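Local coordinates for protein mandelate racemase/muconate lactonizing enzyme (Jannaschia sp., PDB 4J3Z) that probably abstracts a proton next to a substrate carboxylate, as enolase-superfamily enzymes do, although its own substrate and reaction are not established, at residues 21-26 with 377-382; 77-80 with 84-87; 191-196 with 227-232; 341-344 with 350-353. One frame throughout, in Å; residues are numbered along the deposited sequence.

Contact 1 (21-26 with 377-382); sequences GRYWLL and HRYTGN
Tyr-23 and Tyr-379 form a T-shaped (edge-to-face) pair that joins the three-stranded antiparallel sheet of the N-terminal domain to the chain's C-terminal tail, which returns to this domain as in other members of the enolase superfamily. Ring centroids lie 4.9 Å apart and the planes meet at 61°. The tight part is the CB and CD2 flank of Tyr-23: CB comes within 3.6 Å of Tyr-379 CD1, while CD2 sits over one face of the Tyr-379 ring, toward its rim. With Tyr-379 CG trans to the backbone N (chi1 -175°), the ring leaves the tail and lies against the residue preceding strand 24-31. Both tyrosine side chains also touch Pro-48 at the start of helix 48-62, and the Tyr-379 backbone is hydrogen-bonded to Ala-11 of strand 4-12. Replacing Tyr-379 with alanine would probably leave the CD2 edge of Tyr-23 without its aromatic face and open a gap between tail and sheet.

The other side is looser. Arg-22 is exposed and approaches through its carbonyl O, 4.3 Å from Tyr-379 CD1, while its guanidinium turns to the tail farther on, where NH1 bonds to Leu-384 O. Tyr-379 OH makes a weak hydrogen bond to Arg-383 O. On the ring face opposite Tyr-23, the chain doubles back and places Gly-381 N 3.5 Å above the plane of the Tyr-379 ring.

Contact 2 (77-80 with 84-87); sequences RAHS and TQRP
The imidazole of His-79 lies against the backbone of 85-87: Arg-86 N is over one ring face, 3.7 Å from His-79 NE2, while Gln-85 C and Pro-87 N approach obliquely. A water accepts a weak bond from His-79 ND1 and donates to Arg-86 O, tying the ring's polar side to the same backbone. The second flat group, the Arg-86 guanidinium, grips Pro-87 O side-on through NE and NH2. That oxygen lies close to the guanidinium plane, with NH2 at 2.8 Å from Pro-87 O, and NH1 is left to meet Glu-268 and Arg-262 O of the second subunit.

The loop folds back on the end of helix 71-80. Thr-84 N reaches Ser-80 O at 3.3 Å, from above the carbonyl plane, and Gln-85 N bonds to His-79 O at 3.3 Å in a more bent geometry (135° at the hydrogen). Extended beyond CG, the Gln-85 side chain brings NE2 to Ser-80 OG at 3.2 Å; this hydroxyl is also hydrogen-bonded to Arg-76 O within the helix, and NE2 to Thr-174 O of the second subunit. An alanine in place of Gln-85 would probably leave the Thr-174 carbonyl and Ser-80 OG without this amide donor. Late helix carbonyls thus find donors in the returning loop, while its amide and guanidinium donors serve the subunit interface, so turn and interface are probably stabilised together.

Contact 3 (191-196 with 227-232); sequences RFCAAI and EPYDPL
Tyr-229 lays one face of its ring on the backbone of helix 183-200 where Cys-193 joins Ala-194, with Ala-194 N 3.8 Å above the ring plane and Cys-193 C on the same face. Two CB atoms complete the first shell. Cys-193 CB is 3.4 Å from Tyr-229 CD2, near the root of the ring, and Ala-194 CB is 3.6 Å from Tyr-229 CE1, farther out along it. The small side chain of Ala-194 is consistent with this close approach. The sulfur is more remote: Cys-193 SG sits 5.3 Å from the ring centroid and 51° off its normal, an oblique sulfur-aromatic contact.

The ring is delivered by a short 3-10 turn, 227-229, in which Asp-230 N bonds to Glu-227 O at 2.7 Å. Tyr-229 CG stands trans to its carbonyl carbon (chi1 -44°), which sends the ring across to the helix. Beyond it, Glu-227 holds Lys-224 in a salt bridge and accepts from Thr-253 OG1 and Ser-254 N, while Asp-230 pairs with Arg-221 of the third subunit.

In the (beta/alpha)7beta barrel characteristic of the enolase superfamily, helix 183-200 precedes strand 205-209, and the turn links helix 216-226 to strand 233-235. The contact therefore joins consecutive beta-alpha units on the barrel's outer layer, with Cys-193 also resting on Phe-167 of strand 164-167.

Contact 4 (341-344 with 350-353); sequences FHEA and PRVE
Glu-343 places one carboxylate oxygen, OE2, over a face of the Arg-351 guanidinium. The oxygen is 4.0 Å from Arg-351 NE and equally far from NH2, and it lies well out of the guanidinium plane. No N-H is aimed at it, so the pair is a long salt bridge held by charge alone. The two flat groups are nearly parallel, with planes 15° apart, although the side chains that carry them cross at about a right angle.

Both chains bend on the way. Glu-343 leaves its helix with CG trans to the backbone N and then kinks at chi2 (68°), which sets the direction of the carboxylate; Arg-351 turns at chi3 (99°), bringing its guanidinium round to the glutamate. The side chains span backbones whose CA atoms, at Glu-343 and Arg-351, are 8.5 Å apart. The other carboxylate oxygen, OE1, makes a salt bridge with Arg-349 NE, the stronger partner of this glutamate.

Helix 340-345 follows barrel strand 334-336, and the loop holding Arg-351 leads into strand 356-358. Hydrogen bonds hold the surroundings: His-342 NE2 bonds to Ala-313 O, and Pro-350 O accepts from Trp-318 NE1.

Glu-343 thus stands between two arginines of the same connection, one on each carboxylate oxygen. Their positive charges would be expected to keep it ionised, whereas the pairing with Arg-351, at the surface and without a directed hydrogen bond, is likely to be weak and to tolerate movement.

Overall arrangement
Contact 2 is the most buried of the four and the richest in hydrogen bonds, closing a turn of the N-terminal domain at a subunit interface. Contacts 1 and 3 are partly buried and rely on tyrosine rings, one packed against another ring, the other against a helix backbone. Contact 4 lies at the surface and rests on charge. Contacts 3 and 4 both belong to the barrel domain, their centres about 29 Å apart, whereas contacts 2 and 3 lie on opposite sides of the chain's centre. Only contacts 1 and 4 touch: Trp-24 packs on Phe-341 and His-342, and His-377 on Phe-341, so aromatic side chains join the N-terminal sheet and the tail to helix 340-345.

Contact 1 (21-26 with 377-382)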
loop_
_atom_site.group_PDB
_atom_site.type_symbol
_atom_site.label_atom_id
_atom_site.label_comp_id
_atom_site.label_asym_id
_atom_site.label_seq_id
_atom_site.Cartn_x
_atom_site.Cartn_y
_atom_site.Cartn_z
ATOM N N GLY D 21 21.518 36.318 10.566
ATOM C CA GLY D 21 20.373 36.927 9.901
ATOM C C GLY D 21 20.401 38.441 9.938
ATOM O O GLY D 21 21.282 39.034 10.568
ATOM N N ARG D 22 19.446 39.062 9.245
ATOM C CA ARG D 22 19.232 40.511 9.300
ATOM C C ARG D 22 18.903 41.005 10.711
ATOM O O ARG D 22 19.411 42.050 11.142
ATOM C CB ARG D 22 18.106 40.929 8.353
ATOM C CG ARG D 22 18.546 41.339 6.954
ATOM C CD ARG D 22 17.577 42.371 6.395
ATOM N NE ARG D 22 17.826 42.696 4.993
ATOM C CZ ARG D 22 17.215 42.121 3.959
ATOM N NH1 ARG D 22 16.307 41.177 4.152
ATOM N NH2 ARG D 22 17.512 42.498 2.720
ATOM N N TYR D 23 18.044 40.266 11.415
ATOM C CA TYR D 23 17.653 40.604 12.786
ATOM C C TYR D 23 17.299 39.369 13.604
ATOM O O TYR D 23 16.827 38.368 13.051
ATOM C CB TYR D 23 16.474 41.578 12.797
ATOM C CG TYR D 23 15.239 41.087 12.071
ATOM C CD1 TYR D 23 14.383 40.149 12.655
ATOM C CD2 TYR D 23 14.920 41.568 10.804
ATOM C CE1 TYR D 23 13.254 39.700 11.999
ATOM C CE2 TYR D 23 13.787 41.131 10.142
ATOM C CZ TYR D 23 12.961 40.194 10.743
ATOM O OH TYR D 23 11.836 39.752 10.089
ATOM N N TRP D 24 17.534 39.441 14.915
ATOM C CA TRP D 24 17.043 38.421 15.840
ATOM C C TRP D 24 15.918 38.994 16.683
ATOM O O TRP D 24 15.919 40.186 16.983
ATOM C CB TRP D 24 18.154 37.916 16.756
ATOM C CG TRP D 24 19.351 37.352 16.049
ATOM C CD1 TRP D 24 19.367 36.676 14.858
ATOM C CD2 TRP D 24 20.705 37.396 16.503
ATOM N NE1 TRP D 24 20.653 36.301 14.544
ATOM C CE2 TRP D 24 21.492 36.726 15.541
ATOM C CE3 TRP D 24 21.336 37.946 17.625
ATOM C CZ2 TRP D 24 22.874 36.592 15.666
ATOM C CZ3 TRP D 24 22.717 37.801 17.755
ATOM C CH2 TRP D 24 23.468 37.139 16.770
ATOM N N LEU D 25 14.965 38.138 17.060
ATOM C CA LEU D 25 13.823 38.548 17.862
ATOM C C LEU D 25 13.853 37.891 19.232
ATOM O O LEU D 25 13.479 36.718 19.389
ATOM C CB LEU D 25 12.512 38.197 17.147
ATOM C CG LEU D 25 11.933 39.183 16.140
ATOM C CD1 LEU D 25 11.255 38.431 14.996
ATOM C CD2 LEU D 25 10.962 40.120 16.835
ATOM N N LEU D 26 14.280 38.657 20.231
ATOM C CA LEU D 26 14.432 38.123 21.586
ATOM C C LEU D 26 13.335 38.621 22.517
ATOM O O LEU D 26 12.943 39.785 22.446
ATOM C CB LEU D 26 15.799 38.489 22.159
ATOM C CG LEU D 26 17.067 38.293 21.328
ATOM C CD1 LEU D 26 18.283 38.501 22.220
ATOM C CD2 LEU D 26 17.119 36.921 20.662
ATOM N N HIS D 377 22.301 47.893 19.370
ATOM C CA HIS D 377 22.100 47.176 18.109
ATOM C C HIS D 377 20.635 47.015 17.700
ATOM O O HIS D 377 20.329 46.198 16.824
ATOM C CB HIS D 377 22.733 45.792 18.193
ATOM C CG HIS D 377 24.224 45.795 18.110
ATOM N ND1 HIS D 377 25.033 45.966 19.213
ATOM C CD2 HIS D 377 25.056 45.610 17.057
ATOM C CE1 HIS D 377 26.299 45.900 18.840
ATOM N NE2 HIS D 377 26.339 45.685 17.537
ATOM N N ARG D 378 19.733 47.772 18.323
ATOM C CA ARG D 378 18.303 47.663 18.018
ATOM C C ARG D 378 17.987 47.838 16.530
ATOM O O ARG D 378 18.579 48.681 15.845
ATOM C CB ARG D 378 17.465 48.614 18.883
ATOM C CG ARG D 378 17.457 50.056 18.422
ATOM C CD ARG D 378 17.239 51.004 19.588
ATOM N NE ARG D 378 17.615 52.367 19.227
ATOM C CZ ARG D 378 18.846 52.864 19.331
ATOM N NH1 ARG D 378 19.841 52.115 19.789
ATOM N NH2 ARG D 378 19.084 54.118 18.970
ATOM N N TYR D 379 17.113 46.994 16.029
ATOM C CA TYR D 379 16.710 46.999 14.648
ATOM C C TYR D 379 15.830 48.193 14.273
ATOM O O TYR D 379 15.004 48.588 15.035
ATOM C CB TYR D 379 15.986 45.689 14.355
ATOM C CG TYR D 379 15.622 45.521 12.920
ATOM C CD1 TYR D 379 16.542 45.091 12.023
ATOM C CD2 TYR D 379 14.381 45.817 12.468
ATOM C CE1 TYR D 379 16.223 44.947 10.716
ATOM C CE2 TYR D 379 14.070 45.673 11.166
ATOM C CZ TYR D 379 15.003 45.250 10.298
ATOM O OH TYR D 379 14.727 45.104 8.993
ATOM N N THR D 380 16.043 48.783 13.115
ATOM C CA THR D 380 15.139 49.810 12.633
ATOM C C THR D 380 14.609 49.687 11.185
ATOM O O THR D 380 13.634 50.309 10.844
ATOM C CB THR D 380 15.757 51.181 12.922
ATOM O OG1 THR D 380 14.728 52.155 13.081
ATOM C CG2 THR D 380 16.723 51.577 11.855
ATOM N N GLY D 381 15.257 48.859 10.364
ATOM C CA GLY D 381 14.981 48.716 8.926
ATOM C C GLY D 381 13.631 48.118 8.550
ATOM O O GLY D 381 12.836 47.759 9.419
ATOM N N ASN D 382 13.381 48.012 7.245
ATOM C CA ASN D 382 12.092 47.534 6.716
ATOM C C ASN D 382 12.076 46.059 6.309
ATOM O O ASN D 382 11.064 45.374 6.484
ATOM C CB ASN D 382 11.651 48.385 5.517
ATOM C CG ASN D 382 11.124 49.752 5.922
ATOM O OD1 ASN D 382 11.408 50.248 7.012
ATOM N ND2 ASN D 382 10.353 50.370 5.033
#

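Contact 2 (77-80 with 84-87)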
loop_
_atom_site.group_PDB
_atom_site.type_symbol
_atom_site.label_atom_id
_atom_site.label_comp_id
_atom_site.label_asym_id
_atom_site.label_seq_id
_atom_site.Cartn_x
_atom_site.Cartn_y
_atom_site.Cartn_z
ATOM N N ARG D 77 -3.434 26.124 24.216
ATOM C CA ARG D 77 -4.061 27.442 24.038
ATOM C C ARG D 77 -3.491 28.174 22.809
ATOM O O ARG D 77 -4.245 28.677 21.970
ATOM C CB ARG D 77 -3.844 28.316 25.278
ATOM C CG ARG D 77 -4.822 28.134 26.441
ATOM C CD ARG D 77 -4.709 29.311 27.416
ATOM N NE ARG D 77 -5.066 28.951 28.792
ATOM C CZ ARG D 77 -4.686 29.605 29.892
ATOM N NH1 ARG D 77 -3.923 30.687 29.822
ATOM N NH2 ARG D 77 -5.071 29.163 31.084
ATOM N N ALA D 78 -2.159 28.208 22.693
ATOM C CA ALA D 78 -1.512 28.981 21.642
ATOM C C ALA D 78 -1.643 28.332 20.268
ATOM O O ALA D 78 -1.635 29.030 19.252
ATOM C CB ALA D 78 -0.060 29.254 21.987
ATOM N N HIS D 79 -1.758 27.001 20.254
ATOM C CA HIS D 79 -2.020 26.212 19.041
ATOM C C HIS D 79 -3.467 26.399 18.608
ATOM O O HIS D 79 -3.753 26.575 17.427
ATOM C CB HIS D 79 -1.735 24.733 19.330
ATOM C CG HIS D 79 -1.956 23.808 18.164
ATOM N ND1 HIS D 79 -1.085 23.727 17.099
ATOM C CD2 HIS D 79 -2.921 22.885 17.932
ATOM C CE1 HIS D 79 -1.517 22.814 16.249
ATOM N NE2 HIS D 79 -2.627 22.284 16.733
ATOM N N SER D 80 -4.373 26.376 19.579
ATOM C CA SER D 80 -5.812 26.462 19.328
ATOM C C SER D 80 -6.351 27.897 19.211
ATOM O O SER D 80 -7.524 28.092 18.902
ATOM C CB SER D 80 -6.566 25.724 20.428
ATOM O OG SER D 80 -6.042 24.419 20.637
ATOM N N THR D 84 -8.454 27.712 15.761
ATOM C CA THR D 84 -7.613 27.233 14.674
ATOM C C THR D 84 -7.289 25.764 14.887
ATOM O O THR D 84 -7.888 24.890 14.255
ATOM C CB THR D 84 -6.311 28.049 14.541
ATOM O OG1 THR D 84 -5.682 28.155 15.827
ATOM C CG2 THR D 84 -6.591 29.444 13.993
ATOM N N GLN D 85 -6.349 25.492 15.789
ATOM C CA GLN D 85 -5.935 24.128 16.101
ATOM C C GLN D 85 -5.250 23.448 14.898
ATOM O O GLN D 85 -5.456 22.268 14.626
ATOM C CB GLN D 85 -7.121 23.314 16.644
ATOM C CG GLN D 85 -6.790 22.471 17.865
ATOM C CD GLN D 85 -8.029 21.902 18.545
ATOM O OE1 GLN D 85 -8.555 20.864 18.136
ATOM N NE2 GLN D 85 -8.495 22.576 19.597
ATOM N N ARG D 86 -4.443 24.227 14.182
ATOM C CA ARG D 86 -3.544 23.718 13.149
ATOM C C ARG D 86 -2.280 24.581 13.027
ATOM O O ARG D 86 -2.321 25.781 13.318
ATOM C CB ARG D 86 -4.234 23.518 11.782
ATOM C CG ARG D 86 -5.296 24.525 11.342
ATOM C CD ARG D 86 -4.767 25.910 10.969
ATOM N NE ARG D 86 -3.448 25.952 10.347
ATOM C CZ ARG D 86 -3.180 25.711 9.065
ATOM N NH1 ARG D 86 -4.137 25.356 8.214
ATOM N NH2 ARG D 86 -1.926 25.804 8.636
ATOM N N PRO D 87 -1.151 23.968 12.597
ATOM C CA PRO D 87 0.164 24.619 12.619
ATOM C C PRO D 87 0.180 26.014 12.007
ATOM O O PRO D 87 -0.314 26.209 10.887
ATOM C CB PRO D 87 1.035 23.670 11.798
ATOM C CG PRO D 87 0.429 22.336 12.034
ATOM C CD PRO D 87 -1.055 22.570 12.130
HETATM O O HOH W 1 -0.161 26.149 15.665
#

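Contact 3 (191-196 with 227-232)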
loop_
_atom_site.group_PDB
_atom_site.type_symbol
_atom_site.label_atom_id
_atom_site.label_comp_id
_atom_site.label_asym_id
_atom_site.label_seq_id
_atom_site.Cartn_x
_atom_site.Cartn_y
_atom_site.Cartn_z
ATOM N N ARG D 191 32.008 19.568 -7.560
ATOM C CA ARG D 191 33.335 20.191 -7.387
ATOM C C ARG D 191 33.566 20.604 -5.938
ATOM O O ARG D 191 34.638 20.351 -5.379
ATOM C CB ARG D 191 33.504 21.402 -8.313
ATOM C CG ARG D 191 33.963 21.058 -9.726
ATOM C CD ARG D 191 33.981 22.293 -10.636
ATOM N NE ARG D 191 34.626 23.459 -10.015
ATOM C CZ ARG D 191 34.465 24.722 -10.421
ATOM N NH1 ARG D 191 33.685 25.010 -11.463
ATOM N NH2 ARG D 191 35.084 25.709 -9.780
ATOM N N PHE D 192 32.546 21.215 -5.328
ATOM C CA PHE D 192 32.560 21.551 -3.900
ATOM C C PHE D 192 32.756 20.340 -3.002
ATOM O O PHE D 192 33.600 20.370 -2.103
ATOM C CB PHE D 192 31.285 22.280 -3.502
ATOM C CG PHE D 192 31.450 23.768 -3.358
ATOM C CD1 PHE D 192 31.692 24.573 -4.472
ATOM C CD2 PHE D 192 31.342 24.368 -2.113
ATOM C CE1 PHE D 192 31.833 25.943 -4.337
ATOM C CE2 PHE D 192 31.472 25.735 -1.977
ATOM C CZ PHE D 192 31.723 26.525 -3.089
ATOM N N CYS D 193 31.987 19.277 -3.242
ATOM C CA CYS D 193 32.119 18.034 -2.456
ATOM C C CYS D 193 33.478 17.349 -2.637
ATOM O O CYS D 193 34.043 16.837 -1.671
ATOM C CB CYS D 193 31.001 17.039 -2.797
ATOM S SG CYS D 193 29.390 17.370 -2.059
ATOM N N ALA D 194 33.984 17.317 -3.869
ATOM C CA ALA D 194 35.293 16.693 -4.161
ATOM C C ALA D 194 36.452 17.372 -3.438
ATOM O O ALA D 194 37.286 16.693 -2.832
ATOM C CB ALA D 194 35.563 16.654 -5.663
ATOM N N ALA D 195 36.494 18.705 -3.500
ATOM C CA ALA D 195 37.590 19.488 -2.918
ATOM C C ALA D 195 37.591 19.420 -1.402
ATOM O O ALA D 195 38.652 19.299 -0.778
ATOM C CB ALA D 195 37.530 20.939 -3.389
ATOM N N ILE D 196 36.401 19.494 -0.810
ATOM C CA ILE D 196 36.263 19.413 0.645
ATOM C C ILE D 196 36.599 17.997 1.101
ATOM O O ILE D 196 37.283 17.815 2.109
ATOM C CB ILE D 196 34.862 19.855 1.123
ATOM C CG1 ILE D 196 34.606 21.318 0.750
ATOM C CG2 ILE D 196 34.728 19.687 2.631
ATOM C CD1 ILE D 196 33.149 21.743 0.792
ATOM N N GLU D 227 26.620 11.884 -4.487
ATOM C CA GLU D 227 26.741 10.599 -3.791
ATOM C C GLU D 227 28.167 10.071 -3.645
ATOM O O GLU D 227 28.553 9.683 -2.531
ATOM C CB GLU D 227 25.872 9.533 -4.437
ATOM C CG GLU D 227 24.559 9.298 -3.726
ATOM C CD GLU D 227 23.636 8.447 -4.554
ATOM O OE1 GLU D 227 24.123 7.874 -5.551
ATOM O OE2 GLU D 227 22.438 8.359 -4.217
ATOM N N PRO D 228 28.948 10.028 -4.755
ATOM C CA PRO D 228 30.321 9.526 -4.636
ATOM C C PRO D 228 31.137 10.165 -3.500
ATOM O O PRO D 228 32.126 9.577 -3.055
ATOM C CB PRO D 228 30.936 9.875 -5.993
ATOM C CG PRO D 228 29.784 9.818 -6.939
ATOM C CD PRO D 228 28.597 10.314 -6.163
ATOM N N TYR D 229 30.730 11.326 -3.030
ATOM C CA TYR D 229 31.424 11.988 -1.972
ATOM C C TYR D 229 30.913 11.713 -0.590
ATOM O O TYR D 229 31.436 12.212 0.351
ATOM C CB TYR D 229 31.518 13.471 -2.231
ATOM C CG TYR D 229 31.876 13.742 -3.620
ATOM C CD1 TYR D 229 33.159 13.570 -4.054
ATOM C CD2 TYR D 229 30.924 14.095 -4.535
ATOM C CE1 TYR D 229 33.487 13.773 -5.357
ATOM C CE2 TYR D 229 31.250 14.301 -5.828
ATOM C CZ TYR D 229 32.531 14.139 -6.224
ATOM O OH TYR D 229 32.846 14.351 -7.495
ATOM N N ASP D 230 29.896 10.867 -0.505
ATOM C CA ASP D 230 29.310 10.429 0.761
ATOM C C ASP D 230 28.899 11.501 1.754
ATOM O O ASP D 230 29.368 11.517 2.884
ATOM C CB ASP D 230 30.112 9.339 1.467
ATOM C CG ASP D 230 29.364 8.769 2.657
ATOM O OD1 ASP D 230 28.159 8.517 2.527
ATOM O OD2 ASP D 230 29.956 8.593 3.729
ATOM N N PRO D 231 28.050 12.420 1.326
ATOM C CA PRO D 231 27.581 13.462 2.269
ATOM C C PRO D 231 26.728 12.879 3.396
ATOM O O PRO D 231 25.880 12.009 3.136
ATOM C CB PRO D 231 26.716 14.368 1.396
ATOM C CG PRO D 231 26.261 13.498 0.272
ATOM C CD PRO D 231 27.349 12.482 0.029
ATOM N N LEU D 232 26.946 13.350 4.628
ATOM C CA LEU D 232 26.184 12.861 5.785
ATOM C C LEU D 232 24.695 13.117 5.642
ATOM O O LEU D 232 23.879 12.346 6.177
ATOM C CB LEU D 232 26.679 13.474 7.098
ATOM C CG LEU D 232 26.196 12.863 8.428
ATOM C CD1 LEU D 232 27.168 13.135 9.556
ATOM C CD2 LEU D 232 24.825 13.366 8.825
#

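Contact 4 (341-344 with 350-353)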
loop_
_atom_site.group_PDB
_atom_site.type_symbol
_atom_site.label_atom_id
_atom_site.label_comp_id
_atom_site.label_asym_id
_atom_site.label_seq_id
_atom_site.Cartn_x
_atom_site.Cartn_y
_atom_site.Cartn_z
ATOM N N PHE D 341 29.586 38.674 18.190
ATOM C CA PHE D 341 28.336 39.285 18.632
ATOM C C PHE D 341 27.476 38.314 19.449
ATOM O O PHE D 341 26.912 38.693 20.481
ATOM C CB PHE D 341 27.549 39.845 17.453
ATOM C CG PHE D 341 26.340 40.647 17.858
ATOM C CD1 PHE D 341 26.478 41.795 18.637
ATOM C CD2 PHE D 341 25.072 40.271 17.447
ATOM C CE1 PHE D 341 25.369 42.546 18.989
ATOM C CE2 PHE D 341 23.957 41.014 17.804
ATOM C CZ PHE D 341 24.110 42.153 18.577
ATOM N N HIS D 342 27.386 37.070 18.980
ATOM C CA HIS D 342 26.796 35.980 19.746
ATOM C C HIS D 342 27.328 35.912 21.185
ATOM O O HIS D 342 26.546 35.771 22.123
ATOM C CB HIS D 342 27.035 34.640 19.036
ATOM C CG HIS D 342 26.092 34.372 17.904
ATOM N ND1 HIS D 342 26.397 34.666 16.593
ATOM C CD2 HIS D 342 24.852 33.826 17.886
ATOM C CE1 HIS D 342 25.384 34.324 15.816
ATOM N NE2 HIS D 342 24.436 33.807 16.575
ATOM N N GLU D 343 28.647 36.013 21.356
ATOM C CA GLU D 343 29.274 35.938 22.685
ATOM C C GLU D 343 29.247 37.277 23.449
ATOM O O GLU D 343 29.494 37.318 24.656
ATOM C CB GLU D 343 30.715 35.411 22.564
ATOM C CG GLU D 343 31.393 35.013 23.870
ATOM C CD GLU D 343 30.788 33.779 24.533
ATOM O OE1 GLU D 343 30.268 32.880 23.827
ATOM O OE2 GLU D 343 30.858 33.701 25.773
ATOM N N ALA D 344 28.946 38.362 22.741
ATOM C CA ALA D 344 28.796 39.680 23.362
ATOM C C ALA D 344 27.362 39.942 23.821
ATOM O O ALA D 344 27.149 40.511 24.900
ATOM C CB ALA D 344 29.243 40.778 22.398
ATOM N N PRO D 350 26.710 28.909 25.543
ATOM C CA PRO D 350 27.500 27.690 25.408
ATOM C C PRO D 350 28.553 27.858 24.309
ATOM O O PRO D 350 28.249 28.362 23.223
ATOM C CB PRO D 350 26.461 26.638 25.002
ATOM C CG PRO D 350 25.143 27.199 25.436
ATOM C CD PRO D 350 25.285 28.676 25.239
ATOM N N ARG D 351 29.784 27.451 24.601
ATOM C CA ARG D 351 30.884 27.600 23.647
ATOM C C ARG D 351 31.227 26.269 22.997
ATOM O O ARG D 351 31.399 25.260 23.684
ATOM C CB ARG D 351 32.130 28.174 24.328
ATOM C CG ARG D 351 31.839 29.144 25.457
ATOM C CD ARG D 351 33.099 29.525 26.220
ATOM N NE ARG D 351 33.623 30.817 25.777
ATOM C CZ ARG D 351 34.361 31.636 26.529
ATOM N NH1 ARG D 351 34.676 31.307 27.777
ATOM N NH2 ARG D 351 34.786 32.793 26.032
ATOM N N VAL D 352 31.305 26.259 21.672
ATOM C CA VAL D 352 31.864 25.111 20.972
ATOM C C VAL D 352 33.367 25.138 21.225
ATOM O O VAL D 352 34.063 26.045 20.770
ATOM C CB VAL D 352 31.573 25.154 19.463
ATOM C CG1 VAL D 352 32.346 24.062 18.731
ATOM C CG2 VAL D 352 30.075 25.040 19.207
ATOM N N GLU D 353 33.852 24.164 21.989
ATOM C CA GLU D 353 35.280 24.042 22.261
ATOM C C GLU D 353 35.758 22.688 21.736
ATOM O O GLU D 353 35.290 21.630 22.184
ATOM C CB GLU D 353 35.584 24.236 23.762
ATOM C CG GLU D 353 35.044 25.552 24.334
ATOM C CD GLU D 353 35.850 26.098 25.504
ATOM O OE1 GLU D 353 35.598 25.700 26.665
ATOM O OE2 GLU D 353 36.731 26.950 25.266
#